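Local coordinates for protein vacuolar aminopeptidase 1 (Saccharomyces cerevisiae, PDB 5JGF) that removes amino acids, preferably neutral or hydrophobic ones, from the N-terminus of peptides as a dodecameric zinc aminopeptidase of the yeast vacuole, at residues G133-L138 with S150-S155; A94-K100 with V116-T122. One frame throughout, in Å; residues are numbered along the deposited sequence.

Contact 1: residues G133-L138 with S150-S155; sequences GIGGRL and SALVDS
G136 and V153 form a hydrogen-bonded pair in the antiparallel hairpin of strands 132-140 and 149-154, with bonds from G136 N to V153 O and from V153 N to G136 O. L138 and A151 make the next such pair, L138 N to A151 O at 2.7 Å. At the other end S155 N donates to I134 O, but the return bond differs. I134 N donates to the hydroxyl S155 OG at 2.9 Å, with an angle of 164°. A torsion of 72° turns OG back over its own backbone, and OG also bonds L158 O.

R137 NE bonds S150 OG at 2.9 Å. The arginine runs extended, and OG lies at the guanidinium edge, near its plane. An alanine in place of R137 keeps CB but would probably leave S150 OG without its NE donor and remove the packing of R137 CG on L152 CD1, 4.1 Å away.

On the face of L138 and V153 the contact is apolar. These side chains cross at about a right angle, L138 CD1 to V153 CG1 at 3.7 Å. Near the G133 end I134 CG2 touches S155 CB at 3.8 Å.

G135 CA comes within 3.2 Å of V153 O, leaving no room for a side chain. At the backbone angles of G136 a CB would collide with the carbonyl oxygen of G135, so glycine is needed.

R137 and L152 meet Y26 of helix 25-38, and R137 also packs on V384 of a second subunit. The chemistry implies a hairpin with one oily face set against helix 216-226 and a more polar face towards helix 25-38.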
loop_
_atom_site.group_PDB
_atom_site.type_symbol
_atom_site.label_atom_id
_atom_site.label_comp_id
_atom_site.label_asym_id
_atom_site.label_seq_id
_atom_site.Cartn_x
_atom_site.Cartn_y
_atom_site.Cartn_z
ATOM N N GLY D 133 36.291 -25.906 8.613
ATOM C CA GLY D 133 37.386 -26.723 8.131
ATOM C C GLY D 133 36.989 -27.198 6.748
ATOM O O GLY D 133 35.862 -26.959 6.303
ATOM N N ILE D 134 37.904 -27.862 6.053
ATOM C CA ILE D 134 37.608 -28.371 4.722
ATOM C C ILE D 134 37.959 -29.851 4.692
ATOM O O ILE D 134 38.903 -30.286 5.349
ATOM C CB ILE D 134 38.405 -27.604 3.637
ATOM C CG1 ILE D 134 37.977 -28.074 2.245
ATOM C CG2 ILE D 134 39.914 -27.786 3.856
ATOM C CD1 ILE D 134 38.484 -27.176 1.115
ATOM N N GLY D 135 37.186 -30.631 3.951
ATOM C CA GLY D 135 37.459 -32.054 3.890
ATOM C C GLY D 135 36.586 -32.748 2.878
ATOM O O GLY D 135 35.634 -32.165 2.359
ATOM N N GLY D 136 36.906 -34.003 2.592
ATOM C CA GLY D 136 36.119 -34.736 1.627
ATOM C C GLY D 136 36.937 -35.721 0.824
ATOM O O GLY D 136 38.012 -36.154 1.248
ATOM N N ARG D 137 36.426 -36.052 -0.355
ATOM C CA ARG D 137 37.064 -37.019 -1.235
ATOM C C ARG D 137 37.891 -36.410 -2.359
ATOM O O ARG D 137 37.454 -35.480 -3.038
ATOM C CB ARG D 137 35.985 -37.924 -1.833
ATOM C CG ARG D 137 36.505 -39.060 -2.693
ATOM C CD ARG D 137 35.347 -39.845 -3.289
ATOM N NE ARG D 137 35.777 -41.145 -3.786
ATOM C CZ ARG D 137 34.971 -42.033 -4.357
ATOM N NH1 ARG D 137 35.458 -43.194 -4.776
ATOM N NH2 ARG D 137 33.683 -41.765 -4.512
ATOM N N LEU D 138 39.095 -36.940 -2.541
ATOM C CA LEU D 138 39.975 -36.494 -3.613
ATOM C C LEU D 138 40.173 -37.677 -4.544
ATOM O O LEU D 138 40.354 -38.802 -4.082
ATOM C CB LEU D 138 41.351 -36.083 -3.082
ATOM C CG LEU D 138 41.509 -34.890 -2.143
ATOM C CD1 LEU D 138 43.000 -34.651 -1.919
ATOM C CD2 LEU D 138 40.859 -33.647 -2.741
ATOM N N SER D 150 41.176 -43.040 -4.771
ATOM C CA SER D 150 40.475 -42.092 -3.922
ATOM C C SER D 150 41.172 -41.921 -2.579
ATOM O O SER D 150 41.771 -42.854 -2.047
ATOM C CB SER D 150 39.036 -42.561 -3.696
ATOM O OG SER D 150 38.381 -41.751 -2.740
ATOM N N ALA D 151 41.094 -40.713 -2.039
ATOM C CA ALA D 151 41.692 -40.411 -0.753
ATOM C C ALA D 151 40.775 -39.435 -0.039
ATOM O O ALA D 151 40.127 -38.603 -0.676
ATOM C CB ALA D 151 43.070 -39.792 -0.941
ATOM N N LEU D 152 40.706 -39.554 1.280
ATOM C CA LEU D 152 39.882 -38.660 2.080
ATOM C C LEU D 152 40.802 -37.713 2.831
ATOM O O LEU D 152 41.839 -38.131 3.355
ATOM C CB LEU D 152 39.039 -39.464 3.069
ATOM C CG LEU D 152 37.564 -39.702 2.723
ATOM C CD1 LEU D 152 37.374 -39.986 1.237
ATOM C CD2 LEU D 152 37.054 -40.845 3.574
ATOM N N VAL D 153 40.433 -36.437 2.870
ATOM C CA VAL D 153 41.226 -35.435 3.571
ATOM C C VAL D 153 40.353 -34.680 4.569
ATOM O O VAL D 153 39.128 -34.671 4.450
ATOM C CB VAL D 153 41.879 -34.447 2.581
ATOM C CG1 VAL D 153 42.896 -35.186 1.715
ATOM C CG2 VAL D 153 40.812 -33.798 1.704
ATOM N N ASP D 154 40.990 -34.052 5.550
ATOM C CA ASP D 154 40.274 -33.329 6.594
ATOM C C ASP D 154 41.246 -32.354 7.255
ATOM O O ASP D 154 42.266 -32.770 7.804
ATOM C CB ASP D 154 39.751 -34.343 7.613
ATOM C CG ASP D 154 39.043 -33.698 8.782
ATOM O OD1 ASP D 154 38.738 -34.427 9.753
ATOM O OD2 ASP D 154 38.785 -32.479 8.736
ATOM N N SER D 155 40.932 -31.063 7.210
ATOM C CA SER D 155 41.812 -30.049 7.790
ATOM C C SER D 155 41.729 -29.943 9.309
ATOM O O SER D 155 42.615 -29.367 9.939
ATOM C CB SER D 155 41.517 -28.672 7.179
ATOM O OG SER D 155 40.282 -28.157 7.650
#

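Contact 2: residues A94-K100 with V116-T122; sequences ALTVKLK and VAPYGGT
Y119 has CG anti to its backbone N (chi1 175°), which puts its ring on the side of the T96 methyl. T96 CG2 lies 3.6 Å from Y119 CB and approaches the ring obliquely, 3.9 Å from Y119 CD2. T122 has chi1 60°, which swings OG1 onto T96 O at 2.8 Å. Y119 N reaches the same oxygen from the opposite face of the carbonyl plane, so two donors grip it. T96 N to Y119 O completes this pair, and K98 with A117 forms the next.

The strands 96-99 and 112-119 are antiparallel neighbours in a six-stranded sheet of the M18 aminopeptidase, separate from the larger mixed sheet. Beside the zinc site, L95 lies with its side chain about 4 Å from those of the zinc ligands E299 and H438. Its CB meets T122 CG2 at 3.6 Å, and its CD2 lies over G121, the centre of an inverse gamma turn. G120 sits so close to L95 CD1 that a side chain would clash.

K98 runs alongside Y119, but its ammonium is held by D239 and D237. Y119 OH bonds D93 and N297.

V97 CG1 packs on V116 CG2 at 3.5 Å. K100 NZ makes a weak bond to V116 O and is paired with E181. A water accepts from both K100 NZ and V116 N. V116 O also takes a bond from N407 ND2 of a second subunit.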
loop_
_atom_site.group_PDB
_atom_site.type_symbol
_atom_site.label_atom_id
_atom_site.label_comp_id
_atom_site.label_asym_id
_atom_site.label_seq_id
_atom_site.Cartn_x
_atom_site.Cartn_y
_atom_site.Cartn_z
ATOM N N ALA D 94 24.421 -34.675 5.654
ATOM C CA ALA D 94 23.969 -33.618 6.550
ATOM C C ALA D 94 24.134 -32.288 5.832
ATOM O O ALA D 94 24.935 -32.178 4.902
ATOM C CB ALA D 94 24.788 -33.618 7.827
ATOM N N LEU D 95 23.374 -31.283 6.249
ATOM C CA LEU D 95 23.490 -29.970 5.627
ATOM C C LEU D 95 24.949 -29.548 5.672
ATOM O O LEU D 95 25.623 -29.712 6.693
ATOM C CB LEU D 95 22.628 -28.940 6.362
ATOM C CG LEU D 95 21.290 -28.609 5.695
ATOM C CD1 LEU D 95 20.439 -29.870 5.593
ATOM C CD2 LEU D 95 20.564 -27.535 6.501
ATOM N N THR D 96 25.442 -29.012 4.563
ATOM C CA THR D 96 26.825 -28.583 4.507
ATOM C C THR D 96 27.022 -27.552 3.404
ATOM O O THR D 96 26.055 -27.035 2.839
ATOM C CB THR D 96 27.765 -29.804 4.282
ATOM O OG1 THR D 96 29.127 -29.401 4.447
ATOM C CG2 THR D 96 27.583 -30.383 2.883
ATOM N N VAL D 97 28.281 -27.244 3.120
ATOM C CA VAL D 97 28.633 -26.287 2.076
ATOM C C VAL D 97 29.627 -27.008 1.172
ATOM O O VAL D 97 30.602 -27.585 1.650
ATOM C CB VAL D 97 29.276 -25.014 2.681
ATOM C CG1 VAL D 97 29.785 -24.107 1.579
ATOM C CG2 VAL D 97 28.251 -24.279 3.531
ATOM N N LYS D 98 29.367 -26.982 -0.130
ATOM C CA LYS D 98 30.213 -27.673 -1.103
ATOM C C LYS D 98 31.060 -26.730 -1.941
ATOM O O LYS D 98 30.567 -25.709 -2.412
ATOM C CB LYS D 98 29.335 -28.485 -2.063
ATOM C CG LYS D 98 28.533 -29.610 -1.433
ATOM C CD LYS D 98 29.439 -30.778 -1.104
ATOM C CE LYS D 98 28.648 -32.021 -0.729
ATOM N NZ LYS D 98 29.573 -33.174 -0.534
ATOM N N LEU D 99 32.333 -27.062 -2.135
ATOM C CA LEU D 99 33.157 -26.226 -2.997
ATOM C C LEU D 99 32.570 -26.407 -4.392
ATOM O O LEU D 99 32.135 -27.503 -4.745
ATOM C CB LEU D 99 34.616 -26.688 -3.003
ATOM C CG LEU D 99 35.571 -25.927 -2.086
ATOM C CD1 LEU D 99 35.223 -26.216 -0.634
ATOM C CD2 LEU D 99 37.003 -26.340 -2.387
ATOM N N LYS D 100 32.542 -25.341 -5.180
ATOM C CA LYS D 100 32.011 -25.431 -6.532
ATOM C C LYS D 100 33.013 -26.158 -7.432
ATOM O O LYS D 100 34.181 -26.295 -7.074
ATOM C CB LYS D 100 31.726 -24.027 -7.074
ATOM C CG LYS D 100 30.421 -23.435 -6.545
ATOM C CD LYS D 100 30.294 -21.958 -6.870
ATOM C CE LYS D 100 28.916 -21.427 -6.480
ATOM N NZ LYS D 100 29.008 -19.990 -6.075
ATOM N N VAL D 116 31.698 -21.379 -3.348
ATOM C CA VAL D 116 31.025 -22.549 -2.796
ATOM C C VAL D 116 29.522 -22.492 -3.037
ATOM O O VAL D 116 28.989 -21.466 -3.461
ATOM C CB VAL D 116 31.264 -22.661 -1.268
ATOM C CG1 VAL D 116 32.758 -22.746 -0.977
ATOM C CG2 VAL D 116 30.661 -21.454 -0.554
ATOM N N ALA D 117 28.845 -23.599 -2.751
ATOM C CA ALA D 117 27.400 -23.686 -2.926
ATOM C C ALA D 117 26.795 -24.402 -1.724
ATOM O O ALA D 117 27.441 -25.245 -1.098
ATOM C CB ALA D 117 27.070 -24.443 -4.208
ATOM N N PRO D 118 25.543 -24.075 -1.382
ATOM C CA PRO D 118 24.908 -24.727 -0.238
ATOM C C PRO D 118 24.371 -26.113 -0.584
ATOM O O PRO D 118 23.870 -26.335 -1.683
ATOM C CB PRO D 118 23.782 -23.762 0.114
ATOM C CG PRO D 118 23.331 -23.301 -1.250
ATOM C CD PRO D 118 24.645 -23.073 -1.990
ATOM N N TYR D 119 24.511 -27.044 0.353
ATOM C CA TYR D 119 23.975 -28.393 0.197
ATOM C C TYR D 119 22.860 -28.365 1.235
ATOM O O TYR D 119 23.114 -28.492 2.430
ATOM C CB TYR D 119 25.012 -29.461 0.571
ATOM C CG TYR D 119 24.444 -30.866 0.535
ATOM C CD1 TYR D 119 24.277 -31.543 -0.674
ATOM C CD2 TYR D 119 24.021 -31.496 1.708
ATOM C CE1 TYR D 119 23.698 -32.819 -0.714
ATOM C CE2 TYR D 119 23.440 -32.766 1.679
ATOM C CZ TYR D 119 23.283 -33.421 0.467
ATOM O OH TYR D 119 22.717 -34.675 0.440
ATOM N N GLY D 120 21.624 -28.184 0.788
ATOM C CA GLY D 120 20.537 -28.072 1.739
ATOM C C GLY D 120 20.482 -26.605 2.148
ATOM O O GLY D 120 21.164 -25.771 1.540
ATOM N N GLY D 121 19.707 -26.286 3.182
ATOM C CA GLY D 121 19.570 -24.901 3.611
ATOM C C GLY D 121 20.668 -24.292 4.467
ATOM O O GLY D 121 20.425 -23.908 5.610
ATOM N N THR D 122 21.875 -24.187 3.922
ATOM C CA THR D 122 22.988 -23.604 4.665
ATOM C C THR D 122 23.312 -22.203 4.149
ATOM O O THR D 122 22.521 -21.606 3.418
ATOM C CB THR D 122 24.252 -24.484 4.561
ATOM O OG1 THR D 122 24.632 -24.617 3.187
ATOM C CG2 THR D 122 23.983 -25.872 5.149
HETATM O O HOH W 1 30.415 -18.786 -3.505
#

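Overall arrangement
From the N terminus the chain first leaves the mixed sheet by strand 86-91 and enters the second sheet at strand 96-99. Contact 2 closes the loop that follows, where 116-122 returns beside 94-100. The chain then runs on to strand 132-140, and contact 1 closes the hairpin with 149-154. The two contacts are in series: they neither nest nor cross. Their centres are about 15 Å apart. Strand 233-242 lies between strands 132-140 and 96-99 and joins both into one antiparallel sheet. I134 CD1 and L99 CD1 also touch directly, at 3.8 Å. Contact 2 borders the zinc site through L95, whereas contact 1 forms an outer edge of the sheet within this chain.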